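PDB 6TZ0: viral structural protein 4 from Bombyx mori cytoplasmic polyhedrosis virus, which binds GTP through a P-loop and probably acts beside the viral RNA-dependent RNA polymerase in transcription within the capsid. Local coordinates for residues E468-F471 and Y472-S476. Sequence-based numbering, arbitrary orientation.
Sequences ERNF and YYMVS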
ATOM      1  N   GLU B 468      23.730  -6.280  21.622  1.00 36.13           N
ATOM      2  CA  GLU B 468      23.626  -7.584  20.988  1.00 36.13           C
ATOM      3  C   GLU B 468      23.471  -7.452  19.481  1.00 36.13           C
ATOM      4  O   GLU B 468      23.991  -8.288  18.730  1.00 36.13           O
ATOM      5  CB  GLU B 468      22.466  -8.356  21.613  1.00 36.13           C
ATOM      6  CG  GLU B 468      22.391  -9.811  21.227  1.00 36.13           C
ATOM      7  CD  GLU B 468      21.286 -10.546  21.958  1.00 36.13           C
ATOM      8  OE1 GLU B 468      20.618  -9.923  22.802  1.00 36.13           O
ATOM      9  OE2 GLU B 468      21.080 -11.745  21.681  1.00 36.13           O
ATOM     10  N   ARG B 469      22.796  -6.388  19.040  1.00 34.33           N
ATOM     11  CA  ARG B 469      22.659  -6.098  17.618  1.00 34.33           C
ATOM     12  C   ARG B 469      24.017  -5.813  16.987  1.00 34.33           C
ATOM     13  O   ARG B 469      24.340  -6.351  15.920  1.00 34.33           O
ATOM     14  CB  ARG B 469      21.681  -4.931  17.452  1.00 34.33           C
ATOM     15  CG  ARG B 469      21.291  -4.521  16.039  1.00 34.33           C
ATOM     16  CD  ARG B 469      22.034  -3.279  15.658  1.00 34.33           C
ATOM     17  NE  ARG B 469      21.715  -2.740  14.342  1.00 34.33           N
ATOM     18  CZ  ARG B 469      20.815  -1.791  14.116  1.00 34.33           C
ATOM     19  NH1 ARG B 469      20.132  -1.272  15.122  1.00 34.33           N
ATOM     20  NH2 ARG B 469      20.609  -1.348  12.884  1.00 34.33           N
ATOM     21  N   ASN B 470      24.854  -5.034  17.673  1.00 36.35           N
ATOM     22  CA  ASN B 470      26.210  -4.798  17.194  1.00 36.35           C
ATOM     23  C   ASN B 470      27.075  -6.045  17.294  1.00 36.35           C
ATOM     24  O   ASN B 470      27.989  -6.216  16.487  1.00 36.35           O
ATOM     25  CB  ASN B 470      26.872  -3.685  17.991  1.00 36.35           C
ATOM     26  CG  ASN B 470      28.123  -3.163  17.329  1.00 36.35           C
ATOM     27  OD1 ASN B 470      28.368  -3.410  16.156  1.00 36.35           O
ATOM     28  ND2 ASN B 470      28.958  -2.498  18.103  1.00 36.35           N
ATOM     29  N   PHE B 471      26.826  -6.898  18.290  1.00 34.69           N
ATOM     30  CA  PHE B 471      27.563  -8.152  18.414  1.00 34.69           C
ATOM     31  C   PHE B 471      27.352  -9.040  17.199  1.00 34.69           C
ATOM     32  O   PHE B 471      28.317  -9.500  16.578  1.00 34.69           O
ATOM     33  CB  PHE B 471      27.140  -8.879  19.683  1.00 34.69           C
ATOM     34  CG  PHE B 471      27.764 -10.232  19.844  1.00 34.69           C
ATOM     35  CD1 PHE B 471      29.081 -10.360  20.226  1.00 34.69           C
ATOM     36  CD2 PHE B 471      27.020 -11.380  19.630  1.00 34.69           C
ATOM     37  CE1 PHE B 471      29.647 -11.601  20.384  1.00 34.69           C
ATOM     38  CE2 PHE B 471      27.583 -12.622  19.783  1.00 34.69           C
ATOM     39  CZ  PHE B 471      28.894 -12.731  20.167  1.00 34.69           C
ATOM     40  N   TYR B 472      26.098  -9.265  16.820  1.00 34.64           N
ATOM     41  CA  TYR B 472      25.859 -10.087  15.643  1.00 34.64           C
ATOM     42  C   TYR B 472      26.209  -9.365  14.349  1.00 34.64           C
ATOM     43  O   TYR B 472      26.524 -10.030  13.359  1.00 34.64           O
ATOM     44  CB  TYR B 472      24.416 -10.588  15.646  1.00 34.64           C
ATOM     45  CG  TYR B 472      24.206 -11.654  16.690  1.00 34.64           C
ATOM     46  CD1 TYR B 472      24.569 -12.966  16.445  1.00 34.64           C
ATOM     47  CD2 TYR B 472      23.694 -11.342  17.939  1.00 34.64           C
ATOM     48  CE1 TYR B 472      24.404 -13.943  17.405  1.00 34.64           C
ATOM     49  CE2 TYR B 472      23.530 -12.317  18.911  1.00 34.64           C
ATOM     50  CZ  TYR B 472      23.879 -13.614  18.630  1.00 34.64           C
ATOM     51  OH  TYR B 472      23.721 -14.590  19.579  1.00 34.64           O
ATOM     52  N   TYR B 473      26.221  -8.029  14.348  1.00 35.91           N
ATOM     53  CA  TYR B 473      26.719  -7.292  13.189  1.00 35.91           C
ATOM     54  C   TYR B 473      28.219  -7.489  12.996  1.00 35.91           C
ATOM     55  O   TYR B 473      28.681  -7.765  11.885  1.00 35.91           O
ATOM     56  CB  TYR B 473      26.400  -5.809  13.345  1.00 35.91           C
ATOM     57  CG  TYR B 473      26.954  -4.937  12.247  1.00 35.91           C
ATOM     58  CD1 TYR B 473      26.357  -4.899  10.997  1.00 35.91           C
ATOM     59  CD2 TYR B 473      28.075  -4.149  12.465  1.00 35.91           C
ATOM     60  CE1 TYR B 473      26.861  -4.100   9.994  1.00 35.91           C
ATOM     61  CE2 TYR B 473      28.585  -3.350  11.473  1.00 35.91           C
ATOM     62  CZ  TYR B 473      27.976  -3.329  10.241  1.00 35.91           C
ATOM     63  OH  TYR B 473      28.490  -2.527   9.254  1.00 35.91           O
ATOM     64  N   MET B 474      28.998  -7.325  14.061  1.00 36.45           N
ATOM     65  CA  MET B 474      30.445  -7.427  13.962  1.00 36.45           C
ATOM     66  C   MET B 474      30.931  -8.864  13.875  1.00 36.45           C
ATOM     67  O   MET B 474      32.085  -9.087  13.501  1.00 36.45           O
ATOM     68  CB  MET B 474      31.111  -6.736  15.151  1.00 36.45           C
ATOM     69  CG  MET B 474      30.947  -5.233  15.199  1.00 36.45           C
ATOM     70  SD  MET B 474      31.693  -4.381  13.806  1.00 36.45           S
ATOM     71  CE  MET B 474      33.426  -4.623  14.169  1.00 36.45           C
ATOM     72  N   VAL B 475      30.100  -9.840  14.228  1.00 35.34           N
ATOM     73  CA  VAL B 475      30.470 -11.223  13.948  1.00 35.34           C
ATOM     74  C   VAL B 475      30.078 -11.608  12.526  1.00 35.34           C
ATOM     75  O   VAL B 475      30.858 -12.244  11.812  1.00 35.34           O
ATOM     76  CB  VAL B 475      29.854 -12.166  14.998  1.00 35.34           C
ATOM     77  CG1 VAL B 475      30.059 -13.614  14.617  1.00 35.34           C
ATOM     78  CG2 VAL B 475      30.491 -11.923  16.345  1.00 35.34           C
ATOM     79  N   SER B 476      28.898 -11.182  12.068  1.00 37.10           N
ATOM     80  CA  SER B 476      28.407 -11.614  10.765  1.00 37.10           C
ATOM     81  C   SER B 476      29.160 -10.960   9.614  1.00 37.10           C
ATOM     82  O   SER B 476      29.362 -11.592   8.573  1.00 37.10           O
ATOM     83  CB  SER B 476      26.919 -11.304  10.647  1.00 37.10           C
ATOM     84  OG  SER B 476      26.200 -11.972  11.658  1.00 37.10           O
TER
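The carbonyl oxygen of Y472, a residue whose own N-H is bonded to E468 O, accepts two hydrogen bonds, from S476 N at 2.9 Å and from S476 OG at 2.6 Å. This is alpha-helix 468-476, about two and a half turns long, which lies between the parallel sheet of the P-loop, GTP-binding domain and the polymerase chain. Serine suits this buried place because its short hydroxyl can fold back onto the preceding turn. The bonds from Y472, Y473, M474 and V475 N-H to the carbonyls four residues earlier complete the helical pattern.

On the inner side, neighbouring aromatics form a T-shaped pair: the edge of F471 meets one face of Y472, with the planes at 86° and CD2 of F471 3.7 Å from CE2 of Y472. The rings converge because CG of F471 is anti to its N (chi1 175°), whereas CG of Y472 swings back beside its own N (chi1 -73°), over the previous turn. There E468 runs alongside in an extended chain, its CG 3.6 Å from CE2 at the Y472 ring edge, and the carboxylate oxygen OE2 nears the same carbon at 3.7 Å. V475 puts methyl CG2 over a face of F471, a CH-pi contact 4.3 Å from the ring centroid. W389 and Y386 also meet the F471 ring, and L381 and V487 of the sheet touch Y472, whose side chain is about 11 Å from that of the GTP-binding residue K359.

Polar residues suit the other side, where R469, N470 and Y473 pack on the polymerase chain. N470 fixes its amide by bonding ND2 to D464 O, leaving OD1 3.3 Å from CG of M474, whose thioether chain bends beyond that carbon.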